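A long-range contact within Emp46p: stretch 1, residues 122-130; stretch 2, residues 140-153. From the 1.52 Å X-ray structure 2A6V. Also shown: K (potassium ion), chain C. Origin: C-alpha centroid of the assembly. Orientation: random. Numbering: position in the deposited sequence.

Stretch 1 (122-130) GESVTAYLN
Stretch 2 140-153: SSPYFASCLFQYQD

The two stretches run antiparallel, their strand axes 177° apart in direction and 4.7 Å apart at closest approach. Residues 124-130 are extended, phi -101 to -163° and psi 125 to 164°; 145-147 are near-fully extended, phi -151 to -162° and psi 158 to 161°, and L148 is at -85/134. The register pairs S124 with L148, V125 with C147, T126 with S146 and A127 with A145. V125 and C147 form the full hydrogen-bonded pair: V125 N to C147 O is 2.9 Å and C147 N to V125 O is 3.0 Å. A127 N meets A145 O at 3.0 Å, and A127 O accepts a hydrogen bond from F144 N at 2.9 Å; F144 sits at phi/psi -96/-16, off the extended path. Beyond the other end, F149 N donates to E123 O at 3.2 Å.

E123 (t, t) then extends the ladder with its side chain. Glutamate is long enough for one carboxylate oxygen to take two backbone NH groups: OE1 accepts from Y151 N at 2.9 Å and from Q152 N at 2.8 Å, while lying over one face of the Y151 ring (chi1 p).

The alternating faces sort the residues. V125, A127, C147 and A145 share one: V125 CB lies 3.8 Å from C147 SG, and the A127 methyl lets the ring of F144 (chi1 p, chi2 87°) come close, A127 CB to F144 CZ 3.7 Å; F144 CE2 also meets L129 CG at 3.6 Å. On the other face, T126 (p) sets CG2 3.9 Å from the centroid of the Y143 ring, over its face. Y143 (p, chi2 80°) in turn places CB over the Y128 ring, 3.7 Å from its centroid, and turns its ring edge toward that face, planes at 85°.

Y128 (m, chi2 -99°) is buried, yet its hydroxyl is used: potassium binds Y128 OH at 2.9 Å and S141 O at 2.6 Å, tying the loop to the strand. Water 1 adds a bridge, accepting from L129 N at 2.9 Å and donating to P142 O at 2.8 Å. Together the stretches bury 855 Å².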

ATOM      1  N   GLY A 122      16.549  -2.756  -8.819  1.00 14.69           N
ATOM      2  CA  GLY A 122      16.351  -1.330  -8.850  1.00 14.39           C
ATOM      3  C   GLY A 122      14.872  -0.994  -8.711  1.00 14.23           C
ATOM      4  O   GLY A 122      14.125  -1.676  -8.025  1.00 13.59           O
ATOM      5  N   GLU A 123      14.490   0.061  -9.408  1.00 14.11           N
ATOM      6  CA  GLU A 123      13.171   0.686  -9.321  1.00 14.13           C
ATOM      7  C   GLU A 123      12.086  -0.316  -9.714  1.00 12.64           C
ATOM      8  O   GLU A 123      12.038  -0.792 -10.850  1.00 12.71           O
ATOM      9  CB  GLU A 123      13.184   1.886 -10.241  1.00 15.21           C
ATOM     10  CG  GLU A 123      12.294   3.009  -9.815  1.00 16.51           C
ATOM     11  CD  GLU A 123      12.500   4.289 -10.611  1.00 17.09           C
ATOM     12  OE1 GLU A 123      11.645   5.164 -10.432  1.00 16.85           O
ATOM     13  OE2 GLU A 123      13.463   4.433 -11.414  1.00 17.88           O
ATOM     14  N   SER A 124      11.259  -0.706  -8.755  1.00 11.23           N
ATOM     15  CA  SER A 124      10.429  -1.884  -8.911  1.00 11.43           C
ATOM     16  C   SER A 124       9.274  -1.971  -7.936  1.00 11.00           C
ATOM     17  O   SER A 124       9.251  -1.241  -6.931  1.00 12.06           O
ATOM     18  CB  SER A 124      11.294  -3.150  -8.752  1.00 10.84           C
ATOM     19  OG  SER A 124      11.852  -3.204  -7.451  1.00 11.30           O
ATOM     20  N   VAL A 125       8.320  -2.856  -8.262  1.00 10.58           N
ATOM     21  CA  VAL A 125       7.330  -3.395  -7.361  1.00 10.74           C
ATOM     22  C   VAL A 125       7.809  -4.785  -6.972  1.00 10.85           C
ATOM     23  O   VAL A 125       8.081  -5.613  -7.838  1.00 12.59           O
ATOM     24  CB  VAL A 125       5.930  -3.507  -8.041  1.00 10.38           C
ATOM     25  CG1 VAL A 125       4.906  -4.082  -7.103  1.00 11.79           C
ATOM     26  CG2 VAL A 125       5.466  -2.172  -8.552  1.00 11.17           C
ATOM     27  N   THR A 126       7.923  -5.040  -5.686  1.00 10.79           N
ATOM     28  CA  THR A 126       8.205  -6.377  -5.160  1.00 11.05           C
ATOM     29  C   THR A 126       7.161  -6.759  -4.148  1.00 10.73           C
ATOM     30  O   THR A 126       6.756  -5.921  -3.331  1.00 11.29           O
ATOM     31  CB  THR A 126       9.628  -6.489  -4.567  1.00 10.20           C
ATOM     32  OG1 THR A 126       9.918  -5.364  -3.712  1.00 10.72           O
ATOM     33  CG2 THR A 126      10.674  -6.467  -5.688  1.00 11.28           C
ATOM     34  N   ALA A 127       6.655  -7.977  -4.244  1.00 10.90           N
ATOM     35  CA  ALA A 127       5.565  -8.455  -3.411  1.00 11.61           C
ATOM     36  C   ALA A 127       6.069  -9.542  -2.477  1.00 12.67           C
ATOM     37  O   ALA A 127       6.687 -10.517  -2.924  1.00 12.87           O
ATOM     38  CB  ALA A 127       4.427  -8.963  -4.285  1.00 11.94           C
ATOM     39  N   TYR A 128       5.800  -9.375  -1.189  1.00 12.97           N
ATOM     40  CA  TYR A 128       6.307 -10.262  -0.161  1.00 13.22           C
ATOM     41  C   TYR A 128       5.142 -10.802   0.650  1.00 14.82           C
ATOM     42  O   TYR A 128       4.202 -10.080   0.986  1.00 15.01           O
ATOM     43  CB  TYR A 128       7.213  -9.484   0.788  1.00 13.17           C
ATOM     44  CG  TYR A 128       8.525  -9.039   0.221  1.00 12.78           C
ATOM     45  CD1 TYR A 128       9.682  -9.769   0.469  1.00 13.42           C
ATOM     46  CD2 TYR A 128       8.639  -7.866  -0.512  1.00 12.76           C
ATOM     47  CE1 TYR A 128      10.899  -9.362  -0.023  1.00 12.41           C
ATOM     48  CE2 TYR A 128       9.895  -7.441  -1.011  1.00 12.67           C
ATOM     49  CZ  TYR A 128      11.019  -8.226  -0.764  1.00 11.58           C
ATOM     50  OH  TYR A 128      12.258  -7.839  -1.247  1.00 14.30           O
ATOM     51  N   LEU A 129       5.231 -12.071   1.021  1.00 15.85           N
ATOM     52  CA  LEU A 129       4.327 -12.683   1.967  1.00 17.63           C
ATOM     53  C   LEU A 129       5.083 -13.037   3.234  1.00 18.60           C
ATOM     54  O   LEU A 129       6.221 -13.489   3.178  1.00 20.28           O
ATOM     55  CB  LEU A 129       3.747 -13.955   1.352  1.00 18.02           C
ATOM     56  CG  LEU A 129       2.587 -13.801   0.399  1.00 20.91           C
ATOM     57  CD1 LEU A 129       2.353 -15.131  -0.341  1.00 24.20           C
ATOM     58  CD2 LEU A 129       1.342 -13.366   1.134  1.00 22.01           C
ATOM     59  N   ASN A 130       4.467 -12.811   4.382  1.00 19.09           N
ATOM     60  CA  ASN A 130       5.011 -13.266   5.648  1.00 20.37           C
ATOM     61  C   ASN A 130       3.870 -13.921   6.415  1.00 21.72           C
ATOM     62  O   ASN A 130       2.737 -13.489   6.326  1.00 20.22           O
ATOM     63  CB  ASN A 130       5.623 -12.090   6.419  1.00 20.19           C
ATOM     64  CG  ASN A 130       6.506 -12.537   7.570  1.00 21.91           C
ATOM     65  OD1 ASN A 130       6.580 -13.732   7.891  1.00 23.92           O
ATOM     66  ND2 ASN A 130       7.188 -11.585   8.199  1.00 18.63           N
ATOM     67  N   SER A 140      17.579 -10.006   2.205  1.00 20.45           N
ATOM     68  CA  SER A 140      17.712 -11.457   2.003  1.00 20.91           C
ATOM     69  C   SER A 140      16.404 -12.264   1.902  1.00 19.76           C
ATOM     70  O   SER A 140      16.397 -13.349   1.312  1.00 20.21           O
ATOM     71  CB  SER A 140      18.590 -12.065   3.113  1.00 21.44           C
ATOM     72  OG  SER A 140      17.972 -11.955   4.374  1.00 24.50           O
ATOM     73  N   SER A 141      15.309 -11.779   2.478  1.00 18.80           N
ATOM     74  CA  SER A 141      14.037 -12.487   2.378  1.00 17.76           C
ATOM     75  C   SER A 141      13.503 -12.401   0.964  1.00 17.39           C
ATOM     76  O   SER A 141      13.608 -11.361   0.328  1.00 17.05           O
ATOM     77  CB  SER A 141      12.982 -11.918   3.318  1.00 18.02           C
ATOM     78  OG  SER A 141      13.423 -12.034   4.641  1.00 19.51           O
ATOM     79  N   PRO A 142      12.994 -13.505   0.435  1.00 16.66           N
ATOM     80  CA  PRO A 142      12.499 -13.505  -0.943  1.00 16.17           C
ATOM     81  C   PRO A 142      11.135 -12.865  -1.129  1.00 15.02           C
ATOM     82  O   PRO A 142      10.276 -13.008  -0.259  1.00 15.66           O
ATOM     83  CB  PRO A 142      12.409 -14.993  -1.287  1.00 17.32           C
ATOM     84  CG  PRO A 142      12.243 -15.683   0.011  1.00 17.88           C
ATOM     85  CD  PRO A 142      12.937 -14.854   1.038  1.00 17.60           C
ATOM     86  N   TYR A 143      10.964 -12.182  -2.252  1.00 14.23           N
ATOM     87  CA  TYR A 143       9.640 -11.791  -2.751  1.00 13.18           C
ATOM     88  C   TYR A 143       9.128 -12.903  -3.658  1.00 13.67           C
ATOM     89  O   TYR A 143       9.925 -13.673  -4.227  1.00 15.38           O
ATOM     90  CB  TYR A 143       9.692 -10.441  -3.498  1.00 12.71           C
ATOM     91  CG  TYR A 143      10.796 -10.316  -4.524  1.00 12.76           C
ATOM     92  CD1 TYR A 143      10.658 -10.870  -5.787  1.00 11.72           C
ATOM     93  CD2 TYR A 143      11.966  -9.625  -4.236  1.00 13.33           C
ATOM     94  CE1 TYR A 143      11.663 -10.748  -6.714  1.00 12.59           C
ATOM     95  CE2 TYR A 143      12.985  -9.501  -5.167  1.00 12.32           C
ATOM     96  CZ  TYR A 143      12.822 -10.098  -6.407  1.00 11.29           C
ATOM     97  OH  TYR A 143      13.814 -10.001  -7.382  1.00 14.10           O
ATOM     98  N   PHE A 144       7.815 -13.016  -3.766  1.00 12.81           N
ATOM     99  CA  PHE A 144       7.187 -14.054  -4.592  1.00 13.61           C
ATOM    100  C   PHE A 144       6.816 -13.568  -5.994  1.00 14.02           C
ATOM    101  O   PHE A 144       6.575 -14.371  -6.898  1.00 15.29           O
ATOM    102  CB  PHE A 144       5.971 -14.674  -3.918  1.00 13.96           C
ATOM    103  CG  PHE A 144       4.794 -13.767  -3.840  1.00 14.59           C
ATOM    104  CD1 PHE A 144       3.871 -13.692  -4.892  1.00 15.42           C
ATOM    105  CD2 PHE A 144       4.579 -12.990  -2.720  1.00 16.13           C
ATOM    106  CE1 PHE A 144       2.771 -12.830  -4.814  1.00 16.74           C
ATOM    107  CE2 PHE A 144       3.498 -12.137  -2.655  1.00 16.74           C
ATOM    108  CZ  PHE A 144       2.583 -12.067  -3.692  1.00 16.98           C
ATOM    109  N   ALA A 145       6.795 -12.256  -6.175  1.00 13.98           N
ATOM    110  CA  ALA A 145       6.513 -11.662  -7.468  1.00 13.85           C
ATOM    111  C   ALA A 145       7.124 -10.282  -7.564  1.00 13.21           C
ATOM    112  O   ALA A 145       7.434  -9.644  -6.557  1.00 12.73           O
ATOM    113  CB  ALA A 145       5.030 -11.577  -7.694  1.00 14.42           C
ATOM    114  N   SER A 146       7.305  -9.821  -8.792  1.00 12.66           N
ATOM    115  CA  SER A 146       7.935  -8.531  -9.029  1.00 13.20           C
ATOM    116  C   SER A 146       7.650  -8.025 -10.428  1.00 12.96           C
ATOM    117  O   SER A 146       7.284  -8.788 -11.317  1.00 13.38           O
ATOM    118  CB  SER A 146       9.432  -8.591  -8.784  1.00 14.13           C
ATOM    119  OG  SER A 146      10.082  -9.336  -9.812  1.00 15.61           O
ATOM    120  N   CYS A 147       7.836  -6.728 -10.604  1.00 11.81           N
ATOM    121  CA  CYS A 147       7.984  -6.104 -11.913  1.00 11.83           C
ATOM    122  C   CYS A 147       8.857  -4.862 -11.791  1.00 12.43           C
ATOM    123  O   CYS A 147       9.000  -4.276 -10.712  1.00 12.98           O
ATOM    124  CB  CYS A 147       6.643  -5.779 -12.553  1.00 11.41           C
ATOM    125  SG  CYS A 147       5.664  -4.523 -11.682  1.00 13.04           S
ATOM    126  N   LEU A 148       9.460  -4.446 -12.886  1.00 11.88           N
ATOM    127  CA  LEU A 148      10.216  -3.223 -12.928  1.00 12.57           C
ATOM    128  C   LEU A 148       9.201  -2.118 -13.213  1.00 12.92           C
ATOM    129  O   LEU A 148       8.331  -2.265 -14.068  1.00 13.66           O
ATOM    130  CB  LEU A 148      11.295  -3.288 -14.004  1.00 12.72           C
ATOM    131  CG  LEU A 148      12.225  -4.492 -13.913  1.00 13.72           C
ATOM    132  CD1 LEU A 148      13.288  -4.399 -15.007  1.00 13.71           C
ATOM    133  CD2 LEU A 148      12.857  -4.612 -12.528  1.00 13.59           C
ATOM    134  N   PHE A 149       9.303  -1.037 -12.459  1.00 13.43           N
ATOM    135  CA  PHE A 149       8.309   0.042 -12.547  1.00 13.30           C
ATOM    136  C   PHE A 149       8.922   1.378 -12.110  1.00 12.87           C
ATOM    137  O   PHE A 149       9.476   1.504 -11.020  1.00 13.21           O
ATOM    138  CB  PHE A 149       7.090  -0.294 -11.678  1.00 13.14           C
ATOM    139  CG  PHE A 149       5.977   0.698 -11.824  1.00 14.77           C
ATOM    140  CD1 PHE A 149       5.161   0.688 -12.933  1.00 16.31           C
ATOM    141  CD2 PHE A 149       5.825   1.711 -10.892  1.00 15.33           C
ATOM    142  CE1 PHE A 149       4.166   1.629 -13.075  1.00 17.21           C
ATOM    143  CE2 PHE A 149       4.819   2.649 -11.044  1.00 16.36           C
ATOM    144  CZ  PHE A 149       4.009   2.609 -12.117  1.00 16.80           C
ATOM    145  N   GLN A 150       8.839   2.360 -13.005  1.00 13.78           N
ATOM    146  CA  GLN A 150       9.385   3.694 -12.767  1.00 13.56           C
ATOM    147  C   GLN A 150       8.382   4.526 -11.960  1.00 13.25           C
ATOM    148  O   GLN A 150       7.239   4.734 -12.382  1.00 13.84           O
ATOM    149  CB  GLN A 150       9.715   4.401 -14.086  1.00 13.99           C
ATOM    150  CG  GLN A 150      10.539   5.641 -13.899  1.00 15.16           C
ATOM    151  CD  GLN A 150      10.943   6.322 -15.194  1.00 18.70           C
ATOM    152  OE1 GLN A 150      11.628   7.338 -15.160  1.00 24.06           O
ATOM    153  NE2 GLN A 150      10.566   5.752 -16.322  1.00 21.37           N
ATOM    154  N   TYR A 151       8.818   4.983 -10.797  1.00 13.07           N
ATOM    155  CA  TYR A 151       7.959   5.792  -9.907  1.00 13.02           C
ATOM    156  C   TYR A 151       8.650   7.085  -9.387  1.00 12.67           C
ATOM    157  O   TYR A 151       7.947   8.027  -9.048  1.00 13.51           O
ATOM    158  CB  TYR A 151       7.420   4.961  -8.715  1.00 13.16           C
ATOM    159  CG  TYR A 151       8.493   4.569  -7.753  1.00 13.69           C
ATOM    160  CD1 TYR A 151       8.884   5.430  -6.736  1.00 10.88           C
ATOM    161  CD2 TYR A 151       9.169   3.358  -7.892  1.00 13.63           C
ATOM    162  CE1 TYR A 151       9.916   5.097  -5.860  1.00 13.20           C
ATOM    163  CE2 TYR A 151      10.204   3.004  -7.035  1.00 13.05           C
ATOM    164  CZ  TYR A 151      10.568   3.876  -6.005  1.00 11.37           C
ATOM    165  OH  TYR A 151      11.626   3.579  -5.162  1.00 12.95           O
ATOM    166  N   GLN A 152       9.970   7.156  -9.282  1.00 12.78           N
ATOM    167  CA  GLN A 152      10.575   8.317  -8.635  1.00 12.80           C
ATOM    168  C   GLN A 152      10.348   9.575  -9.446  1.00 13.42           C
ATOM    169  O   GLN A 152      10.430   9.571 -10.680  1.00 13.92           O
ATOM    170  CB  GLN A 152      12.068   8.145  -8.393  1.00 12.60           C
ATOM    171  CG  GLN A 152      12.415   7.129  -7.332  1.00 13.27           C
ATOM    172  CD  GLN A 152      13.845   7.267  -6.905  1.00 15.00           C
ATOM    173  OE1 GLN A 152      14.731   7.435  -7.756  1.00 16.94           O
ATOM    174  NE2 GLN A 152      14.096   7.176  -5.610  1.00 13.95           N
ATOM    175  N   ASP A 153      10.076  10.638  -8.708  1.00 13.76           N
ATOM    176  CA  ASP A 153      10.057  12.018  -9.197  1.00 15.34           C
ATOM    177  C   ASP A 153       9.115  12.205 -10.401  1.00 15.19           C
ATOM    178  O   ASP A 153       9.522  12.554 -11.516  1.00 17.12           O
ATOM    179  CB  ASP A 153      11.473  12.520  -9.461  1.00 14.87           C
ATOM    180  CG  ASP A 153      11.535  14.026  -9.613  1.00 19.37           C
ATOM    181  OD1 ASP A 153      10.618  14.725  -9.122  1.00 21.55           O
ATOM    182  OD2 ASP A 153      12.457  14.583 -10.229  1.00 23.30           O
TER
HETATM  183  K     K C   1      14.686  -9.319  -0.928  1.00 15.90           K
HETATM  184  O   HOH W   1       7.478 -13.409  -0.267  1.00 16.51           O
HETATM  185  O   HOH W   2      16.056  -7.738  -2.819  1.00 16.75           O
HETATM  186  O   HOH W   3      15.118 -11.424  -2.801  1.00 16.26           O